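Local coordinates for protein ZmpA Glycopeptidase (Clostridium perfringens, PDB 6XSX) that forms the catalytic M60 peptidase module of a larger metalloprotease, a glycopeptidase that probably hydrolyses glycosylated proteins, at residues Ile61-Val67 with Pro135-Gly141; Asn147-Gly151 with Ala210-Asp214; Val42-Gln46 with Ala255-Ile259. One frame throughout, in Å; residues are numbered along the deposited sequence.

Contact 1: Ile61-Val67 with Pro135-Gly141. With EDO (1,2-ethanediol), chain F.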
loop_
_atom_site.group_PDB
_atom_site.type_symbol
_atom_site.label_atom_id
_atom_site.label_comp_id
_atom_site.label_asym_id
_atom_site.label_seq_id
_atom_site.Cartn_x
_atom_site.Cartn_y
_atom_site.Cartn_z
ATOM N N ILE A 61 -14.565 -27.098 22.768
ATOM C CA ILE A 61 -15.286 -25.917 23.214
ATOM C C ILE A 61 -16.759 -26.162 22.905
ATOM O O ILE A 61 -17.075 -27.009 22.064
ATOM C CB ILE A 61 -14.761 -24.640 22.522
ATOM C CG1 ILE A 61 -14.852 -24.713 20.994
ATOM C CG2 ILE A 61 -13.350 -24.310 22.996
ATOM C CD1 ILE A 61 -14.792 -23.362 20.297
ATOM N N THR A 62 -17.639 -25.444 23.610
ATOM C CA THR A 62 -19.070 -25.553 23.373
ATOM C C THR A 62 -19.602 -24.177 22.993
ATOM O O THR A 62 -19.404 -23.209 23.723
ATOM C CB THR A 62 -19.812 -26.166 24.572
ATOM O OG1 THR A 62 -19.169 -27.399 24.894
ATOM C CG2 THR A 62 -21.275 -26.419 24.275
ATOM N N VAL A 63 -20.217 -24.089 21.811
ATOM C CA VAL A 63 -20.661 -22.794 21.326
ATOM C C VAL A 63 -22.172 -22.836 21.168
ATOM O O VAL A 63 -22.706 -23.737 20.533
ATOM C CB VAL A 63 -19.966 -22.395 20.013
ATOM C CG1 VAL A 63 -20.395 -21.006 19.547
ATOM C CG2 VAL A 63 -18.453 -22.481 20.137
ATOM N N TYR A 64 -22.832 -21.848 21.767
ATOM C CA TYR A 64 -24.273 -21.709 21.681
ATOM C C TYR A 64 -24.608 -20.613 20.680
ATOM O O TYR A 64 -24.038 -19.521 20.741
ATOM C CB TYR A 64 -24.839 -21.423 23.071
ATOM C CG TYR A 64 -24.751 -22.620 23.977
ATOM C CD1 TYR A 64 -25.716 -23.618 23.930
ATOM C CD2 TYR A 64 -23.685 -22.776 24.846
ATOM C CE1 TYR A 64 -25.635 -24.734 24.750
ATOM C CE2 TYR A 64 -23.590 -23.889 25.666
ATOM C CZ TYR A 64 -24.563 -24.868 25.614
ATOM O OH TYR A 64 -24.459 -25.960 26.424
ATOM N N VAL A 65 -25.520 -20.939 19.756
ATOM C CA VAL A 65 -25.869 -20.068 18.647
ATOM C C VAL A 65 -27.382 -19.859 18.647
ATOM O O VAL A 65 -28.153 -20.817 18.619
ATOM C CB VAL A 65 -25.391 -20.669 17.308
ATOM C CG1 VAL A 65 -25.864 -19.853 16.111
ATOM C CG2 VAL A 65 -23.879 -20.870 17.260
ATOM N N ASP A 66 -27.797 -18.592 18.666
ATOM C CA ASP A 66 -29.203 -18.245 18.533
ATOM C C ASP A 66 -29.401 -17.409 17.270
ATOM O O ASP A 66 -28.857 -16.309 17.164
ATOM C CB ASP A 66 -29.702 -17.568 19.816
ATOM C CG ASP A 66 -31.110 -16.995 19.742
ATOM O OD1 ASP A 66 -31.820 -17.256 18.750
ATOM O OD2 ASP A 66 -31.484 -16.276 20.685
ATOM N N VAL A 67 -30.135 -17.971 16.297
ATOM C CA VAL A 67 -30.639 -17.251 15.130
ATOM C C VAL A 67 -32.124 -17.589 14.999
ATOM O O VAL A 67 -32.582 -18.558 15.608
ATOM C CB VAL A 67 -29.902 -17.627 13.822
ATOM C CG1 VAL A 67 -28.429 -17.234 13.849
ATOM C CG2 VAL A 67 -30.064 -19.101 13.474
ATOM N N PRO A 135 -27.649 -12.622 15.098
ATOM C CA PRO A 135 -27.266 -13.789 15.894
ATOM C C PRO A 135 -26.702 -13.392 17.257
ATOM O O PRO A 135 -26.095 -12.330 17.416
ATOM C CB PRO A 135 -26.153 -14.453 15.065
ATOM C CG PRO A 135 -26.340 -13.912 13.666
ATOM C CD PRO A 135 -26.896 -12.511 13.839
ATOM N N LYS A 136 -26.925 -14.267 18.239
ATOM C CA LYS A 136 -26.259 -14.184 19.522
ATOM C C LYS A 136 -25.472 -15.473 19.691
ATOM O O LYS A 136 -25.982 -16.541 19.359
ATOM C CB LYS A 136 -27.277 -14.091 20.661
ATOM C CG LYS A 136 -28.088 -12.805 20.712
ATOM C CD LYS A 136 -29.391 -12.986 21.466
ATOM C CE LYS A 136 -30.108 -11.681 21.733
ATOM N NZ LYS A 136 -29.251 -10.757 22.509
ATOM N N ILE A 137 -24.227 -15.365 20.172
ATOM C CA ILE A 137 -23.482 -16.575 20.469
ATOM C C ILE A 137 -22.802 -16.447 21.829
ATOM O O ILE A 137 -22.539 -15.340 22.308
ATOM C CB ILE A 137 -22.499 -16.990 19.348
ATOM C CG1 ILE A 137 -21.176 -16.229 19.404
ATOM C CG2 ILE A 137 -23.139 -16.926 17.964
ATOM C CD1 ILE A 137 -20.074 -16.900 18.613
ATOM N N ARG A 138 -22.537 -17.616 22.420
ATOM C CA ARG A 138 -21.762 -17.735 23.639
ATOM C C ARG A 138 -20.758 -18.868 23.462
ATOM O O ARG A 138 -21.093 -19.912 22.910
ATOM C CB ARG A 138 -22.699 -18.018 24.815
ATOM C CG ARG A 138 -22.029 -17.935 26.176
ATOM C CD ARG A 138 -23.067 -17.912 27.286
ATOM N NE ARG A 138 -24.035 -19.001 27.229
ATOM C CZ ARG A 138 -23.806 -20.236 27.664
ATOM N NH1 ARG A 138 -22.628 -20.549 28.178
ATOM N NH2 ARG A 138 -24.758 -21.150 27.581
ATOM N N ILE A 139 -19.527 -18.642 23.935
ATOM C CA ILE A 139 -18.476 -19.635 23.825
ATOM C C ILE A 139 -18.085 -20.082 25.232
ATOM O O ILE A 139 -17.731 -19.253 26.067
ATOM C CB ILE A 139 -17.275 -19.081 23.021
ATOM C CG1 ILE A 139 -17.693 -18.659 21.609
ATOM C CG2 ILE A 139 -16.131 -20.082 22.983
ATOM C CD1 ILE A 139 -16.709 -17.734 20.919
ATOM N N GLU A 140 -18.110 -21.398 25.468
ATOM C CA GLU A 140 -17.670 -21.973 26.731
ATOM C C GLU A 140 -16.377 -22.758 26.522
ATOM O O GLU A 140 -16.226 -23.466 25.525
ATOM C CB GLU A 140 -18.706 -22.977 27.246
ATOM C CG GLU A 140 -20.002 -22.374 27.749
ATOM C CD GLU A 140 -20.976 -23.392 28.340
ATOM O OE1 GLU A 140 -20.690 -24.620 28.270
ATOM O OE2 GLU A 140 -22.028 -22.966 28.862
ATOM N N GLY A 141 -15.460 -22.647 27.491
ATOM C CA GLY A 141 -14.329 -23.554 27.624
ATOM C C GLY A 141 -13.030 -22.973 27.066
ATOM O O GLY A 141 -12.011 -23.666 27.020
HETATM C C1 EDO F . -26.583 -17.033 23.733
HETATM O O1 EDO F . -26.257 -17.803 24.877
HETATM C C2 EDO F . -26.766 -17.884 22.539
HETATM O O2 EDO F . -27.755 -18.868 22.766
#
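Val63 and Ile139 lie at the apolar centre of two antiparallel strands, as a non-hydrogen-bonded pair whose side chains run alongside each other and point the same way. Val63 CG1 meets Ile139 CG1 at 4.1 Å and also lies 4.2 Å from Ile137 CD1. Two residues along, Val65 CG2 and Ile137 CG2 repeat the side-by-side contact, and at the end Val67 CG1 leans on Pro135 CB. Between these residues the backbones are joined by paired N-H...O=C bonds at Thr62-Glu140, Tyr64-Arg138 and Asp66-Lys136. The carbonyls of Tyr64 and Arg138 also draw in CA-H groups, the closest being Ile137 CA at 3.0 Å from Tyr64 O.

The other face of the two strands is polar. Arg138 bends at its third torsion (chi3 53°), which brings the guanidinium over one face of the Tyr64 ring, NH2 foremost. The two planes are 20° apart, and Arg138 NH2 comes to 3.4 Å from Tyr64 CD2. Glu140 fixes the rotation of that group: Arg138 NH1 gives OE2 of Glu140 a nearly straight salt-bridge bond of 2.6 Å, within the guanidinium plane and on the anti side of the carboxylate. A 1,2-ethanediol, probably from the crystallisation liquor, sits at the guanidinium edge and takes a weak bond from NE. Farther along, Asp66 turns its carboxylate to Arg133.

The two strands are the middle of a four-stranded antiparallel sheet, flanked by strands 24-26 and 96-101. Ile61, Val63 and Ile139 reach Val55, Leu76 and Tyr53 of the large mixed sheet. The chemistry implies that apolar contact joins the two sheets, whereas the partly exposed outer face carries a salt bridge and an arginine-over-tyrosine contact, whose poses crystal packing may influence.

Contact 2: Asn147-Gly151 with Ala210-Asp214; sequences NYIKG and ANKSD
Tyr148 and Lys150 meet Ala210 at the close-packed end of this strand-to-helix contact. The methyl of Ala210 lies against both residues: its CB is 3.8 Å from Tyr148 CE2, approaching the ring obliquely, and 4.1 Å from Lys150 CB. Beyond this point the lysine chain, with CG anti to the backbone N (chi1 165°) and every later torsion extended, runs to Asn211 and, one turn beyond Ala210, Asp214. Its NZ donates to Asp214 OD2 at 2.8 Å, a salt bridge on the anti lone pair, and to Asn211 OD1 at 2.9 Å, in the plane of that amide carbonyl. Asp214 faces the lysine from the opposite direction, and Asn211 comes across it at about a right angle. The aspartate is itself held by a second shell, with OD1 taking bonds from Ser183 OG and Lys185 N, and OD2 from Asp184 N as well.

The side of exposed Asn211 is looser. There one water lies between two side chains, 2.9 Å from Tyr148 OH, its link to Asn211 OD1 weak.

Within the fold, Val181 of strand 179-182 touches both Tyr148 and Ala210. Helix 206-224 thus packs across neighbouring strands of the mixed sheet, and Asp214 ties it to the turn joining strands 179-182 and 186-190.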
loop_
_atom_site.group_PDB
_atom_site.type_symbol
_atom_site.label_atom_id
_atom_site.label_comp_id
_atom_site.label_asym_id
_atom_site.label_seq_id
_atom_site.Cartn_x
_atom_site.Cartn_y
_atom_site.Cartn_z
ATOM N N ASN A 147 -6.004 -8.504 24.116
ATOM C CA ASN A 147 -6.443 -7.881 22.883
ATOM C C ASN A 147 -6.927 -6.479 23.228
ATOM O O ASN A 147 -7.445 -6.263 24.317
ATOM C CB ASN A 147 -7.563 -8.687 22.204
ATOM C CG ASN A 147 -8.816 -8.759 23.050
ATOM O OD1 ASN A 147 -8.913 -9.565 23.979
ATOM N ND2 ASN A 147 -9.761 -7.881 22.773
ATOM N N TYR A 148 -6.747 -5.540 22.295
ATOM C CA TYR A 148 -7.284 -4.200 22.444
ATOM C C TYR A 148 -8.333 -3.980 21.362
ATOM O O TYR A 148 -8.063 -4.211 20.183
ATOM C CB TYR A 148 -6.171 -3.156 22.309
ATOM C CG TYR A 148 -6.656 -1.730 22.300
ATOM C CD1 TYR A 148 -6.690 -0.982 23.470
ATOM C CD2 TYR A 148 -7.079 -1.124 21.122
ATOM C CE1 TYR A 148 -7.126 0.333 23.465
ATOM C CE2 TYR A 148 -7.512 0.193 21.100
ATOM C CZ TYR A 148 -7.544 0.918 22.280
ATOM O OH TYR A 148 -7.981 2.211 22.272
ATOM N N ILE A 149 -9.519 -3.514 21.779
ATOM C CA ILE A 149 -10.581 -3.203 20.838
ATOM C C ILE A 149 -10.885 -1.713 20.939
ATOM O O ILE A 149 -11.358 -1.243 21.974
ATOM C CB ILE A 149 -11.839 -4.063 21.073
ATOM C CG1 ILE A 149 -11.515 -5.560 21.003
ATOM C CG2 ILE A 149 -12.911 -3.664 20.068
ATOM C CD1 ILE A 149 -12.653 -6.480 21.402
ATOM N N LYS A 150 -10.602 -0.993 19.848
ATOM C CA LYS A 150 -10.806 0.440 19.803
ATOM C C LYS A 150 -12.280 0.716 20.078
ATOM O O LYS A 150 -13.153 0.065 19.500
ATOM C CB LYS A 150 -10.323 0.998 18.460
ATOM C CG LYS A 150 -10.775 2.414 18.116
ATOM C CD LYS A 150 -10.127 2.935 16.844
ATOM C CE LYS A 150 -10.589 4.326 16.447
ATOM N NZ LYS A 150 -9.789 4.848 15.309
ATOM N N GLY A 151 -12.526 1.655 20.998
ATOM C CA GLY A 151 -13.871 2.081 21.334
ATOM C C GLY A 151 -14.418 1.316 22.535
ATOM O O GLY A 151 -15.482 1.637 23.039
ATOM N N ALA A 210 -3.952 1.146 17.086
ATOM C CA ALA A 210 -5.263 1.037 16.469
ATOM C C ALA A 210 -5.567 2.302 15.677
ATOM O O ALA A 210 -6.065 2.235 14.548
ATOM C CB ALA A 210 -6.318 0.799 17.527
ATOM N N ASN A 211 -5.276 3.457 16.285
ATOM C CA ASN A 211 -5.633 4.728 15.670
ATOM C C ASN A 211 -4.839 4.930 14.382
ATOM O O ASN A 211 -5.372 5.409 13.378
ATOM C CB ASN A 211 -5.493 5.897 16.652
ATOM C CG ASN A 211 -6.686 6.019 17.582
ATOM O OD1 ASN A 211 -7.783 5.564 17.268
ATOM N ND2 ASN A 211 -6.483 6.641 18.730
ATOM N N LYS A 212 -3.569 4.524 14.418
ATOM C CA LYS A 212 -2.679 4.719 13.288
ATOM C C LYS A 212 -3.074 3.777 12.153
ATOM O O LYS A 212 -3.015 4.162 10.984
ATOM C CB LYS A 212 -1.218 4.583 13.730
ATOM C CG LYS A 212 -0.697 5.773 14.528
ATOM C CD LYS A 212 0.800 5.744 14.736
ATOM C CE LYS A 212 1.329 7.051 15.289
ATOM N NZ LYS A 212 2.808 7.039 15.370
ATOM N N SER A 213 -3.479 2.551 12.512
ATOM C CA SER A 213 -3.922 1.576 11.526
ATOM C C SER A 213 -5.097 2.139 10.735
ATOM O O SER A 213 -5.151 2.003 9.520
ATOM C CB SER A 213 -4.287 0.259 12.173
ATOM O OG SER A 213 -3.169 -0.320 12.835
ATOM N N ASP A 214 -6.039 2.773 11.450
ATOM C CA ASP A 214 -7.232 3.342 10.840
ATOM C C ASP A 214 -6.845 4.472 9.889
ATOM O O ASP A 214 -7.415 4.587 8.807
ATOM C CB ASP A 214 -8.273 3.759 11.890
ATOM C CG ASP A 214 -9.054 2.577 12.439
ATOM O OD1 ASP A 214 -9.068 1.525 11.767
ATOM O OD2 ASP A 214 -9.632 2.705 13.540
HETATM O O HOH W 1 -7.621 3.409 19.704
#

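Contact 3: Val42-Gln46 with Ala255-Ile259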
loop_
_atom_site.group_PDB
_atom_site.type_symbol
_atom_site.label_atom_id
_atom_site.label_comp_id
_atom_site.label_asym_id
_atom_site.label_seq_id
_atom_site.Cartn_x
_atom_site.Cartn_y
_atom_site.Cartn_z
ATOM N N VAL A 42 -10.838 -5.205 -5.141
ATOM C CA VAL A 42 -9.811 -5.490 -4.144
ATOM C C VAL A 42 -9.794 -6.992 -3.852
ATOM O O VAL A 42 -10.696 -7.719 -4.264
ATOM C CB VAL A 42 -9.924 -4.620 -2.874
ATOM C CG1 VAL A 42 -9.933 -3.137 -3.220
ATOM C CG2 VAL A 42 -11.145 -4.986 -2.039
ATOM N N TRP A 43 -8.759 -7.437 -3.133
ATOM C CA TRP A 43 -8.367 -8.835 -3.107
ATOM C C TRP A 43 -9.015 -9.560 -1.926
ATOM O O TRP A 43 -8.354 -9.828 -0.931
ATOM C CB TRP A 43 -6.836 -8.945 -3.084
ATOM C CG TRP A 43 -6.334 -10.324 -3.383
ATOM C CD1 TRP A 43 -7.069 -11.471 -3.391
ATOM C CD2 TRP A 43 -4.981 -10.712 -3.688
ATOM N NE1 TRP A 43 -6.277 -12.539 -3.700
ATOM C CE2 TRP A 43 -4.992 -12.110 -3.891
ATOM C CE3 TRP A 43 -3.771 -10.024 -3.832
ATOM C CZ2 TRP A 43 -3.838 -12.832 -4.211
ATOM C CZ3 TRP A 43 -2.629 -10.735 -4.146
ATOM C CH2 TRP A 43 -2.665 -12.122 -4.335
ATOM N N ASN A 44 -10.323 -9.830 -2.041
ATOM C CA ASN A 44 -11.091 -10.731 -1.186
ATOM C C ASN A 44 -10.814 -10.490 0.294
ATOM O O ASN A 44 -10.313 -11.372 0.991
ATOM C CB ASN A 44 -10.877 -12.195 -1.576
ATOM C CG ASN A 44 -11.145 -12.436 -3.045
ATOM O OD1 ASN A 44 -11.956 -11.743 -3.653
ATOM N ND2 ASN A 44 -10.432 -13.386 -3.628
ATOM N N PHE A 45 -11.170 -9.297 0.774
ATOM C CA PHE A 45 -10.904 -8.922 2.153
ATOM C C PHE A 45 -11.752 -9.796 3.073
ATOM O O PHE A 45 -12.872 -10.155 2.711
ATOM C CB PHE A 45 -11.225 -7.444 2.371
ATOM C CG PHE A 45 -10.258 -6.474 1.740
ATOM C CD1 PHE A 45 -9.230 -6.914 0.915
ATOM C CD2 PHE A 45 -10.405 -5.107 1.931
ATOM C CE1 PHE A 45 -8.353 -6.012 0.330
ATOM C CE2 PHE A 45 -9.525 -4.205 1.350
ATOM C CZ PHE A 45 -8.495 -4.661 0.554
ATOM N N GLN A 46 -11.187 -10.142 4.242
ATOM C CA GLN A 46 -11.900 -10.852 5.296
ATOM C C GLN A 46 -12.676 -9.836 6.135
ATOM O O GLN A 46 -12.569 -8.627 5.924
ATOM C CB GLN A 46 -10.927 -11.637 6.183
ATOM C CG GLN A 46 -9.876 -12.433 5.414
ATOM C CD GLN A 46 -10.489 -13.403 4.429
ATOM O OE1 GLN A 46 -10.213 -13.357 3.225
ATOM N NE2 GLN A 46 -11.351 -14.271 4.926
ATOM N N ALA A 255 1.329 -10.854 0.720
ATOM C CA ALA A 255 0.008 -10.255 0.583
ATOM C C ALA A 255 -0.964 -11.199 -0.123
ATOM O O ALA A 255 -0.557 -12.109 -0.838
ATOM C CB ALA A 255 0.118 -8.947 -0.157
ATOM N N GLY A 256 -2.259 -10.925 0.067
ATOM C CA GLY A 256 -3.369 -11.684 -0.487
ATOM C C GLY A 256 -4.547 -11.710 0.484
ATOM O O GLY A 256 -4.350 -11.717 1.699
ATOM N N ASN A 257 -5.767 -11.677 -0.063
ATOM C CA ASN A 257 -6.974 -11.935 0.709
ATOM C C ASN A 257 -7.162 -10.889 1.813
ATOM O O ASN A 257 -7.734 -11.178 2.867
ATOM C CB ASN A 257 -6.999 -13.377 1.232
ATOM C CG ASN A 257 -7.001 -14.398 0.112
ATOM O OD1 ASN A 257 -7.961 -14.477 -0.655
ATOM N ND2 ASN A 257 -5.917 -15.146 -0.014
ATOM N N GLY A 258 -6.683 -9.668 1.561
ATOM C CA GLY A 258 -6.776 -8.589 2.531
ATOM C C GLY A 258 -5.921 -8.847 3.769
ATOM O O GLY A 258 -6.256 -8.399 4.862
ATOM N N ILE A 259 -4.816 -9.571 3.580
ATOM C CA ILE A 259 -3.899 -9.881 4.665
ATOM C C ILE A 259 -2.497 -9.442 4.250
ATOM O O ILE A 259 -2.042 -9.792 3.161
ATOM C CB ILE A 259 -3.950 -11.392 4.993
ATOM C CG1 ILE A 259 -5.314 -11.801 5.562
ATOM C CG2 ILE A 259 -2.807 -11.796 5.915
ATOM C CD1 ILE A 259 -5.685 -13.265 5.346
HETATM O O HOH W 2 -8.923 -8.819 5.306
#
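Trp43 and Gly256 supply the clearest interaction here, a CH-pi contact. Gly256 CA sits 3.6 Å from the centroid of the indole six-membered ring, only 5° off the normal, and so almost exactly over its centre. The backbone N of Asn257 lies over the same face nearer the five-membered ring, 3.6 Å from Trp43 CG. A chi1 of -166° swings the indole out opposite its own backbone N, so that its face lies over residues 256-257 at the start of a type I' turn.

Close carbon contacts continue around that turn. Phe45 CD1 comes to 3.4 Å from Gly258 CA, an oblique approach made possible by the bare glycine backbone, while Val42 CG2 rests over a face of the same phenyl ring. Gln46 CG touches Ile259 CD1 more loosely.

The clear polar link is a water. It accepts from Gln46 N at 2.8 Å and donates to Gly258 O at 2.7 Å, bridging the two backbones. Asn257 CA also makes a bent, weak CA-H...O contact with Asn44 O. Although Trp43 O is near Gly258 N, the angle is poor, and that N-H is given instead to Asn286 OD1.

The turn from Gly256 to Ile259 connects strands 254-256 and 259-262, a hairpin at the edge of the mixed sheet, and the loop after helix 33-39 lies against its tip. Phe238 and Phe287 meet the Phe45 ring edge to face. Helix 277-286 carries an HExxH sequence, consistent with a zinc-peptidase site though without metal here; Ala255 touches its Glu282 and His285, and Asn286 at its end joins both segments, so the edge hairpin, the loop of residues 42-46 and this helix come together.

The three contacts differ in chemistry and in place, though all are partly buried to a similar degree. Contact 1 is outermost, its centre about 37 Å from that of the chain, and regular backbone pairing dominates it. Contact 3, its centre about 12 Å from the chain's, joins irregular backbone through aromatic faces, glycines and a water. Contact 2, with about 19 Å between the same centres, pairs a small apolar touch with a charged clasp. Contacts 2 and 3 both reach the mixed sheet, whereas contact 1 belongs to the four-stranded sheet of strands 24-26, 136-140, 60-66 and 96-101; strand 136-140 leads directly into strand 143-149, linking contacts 1 and 2 along the chain.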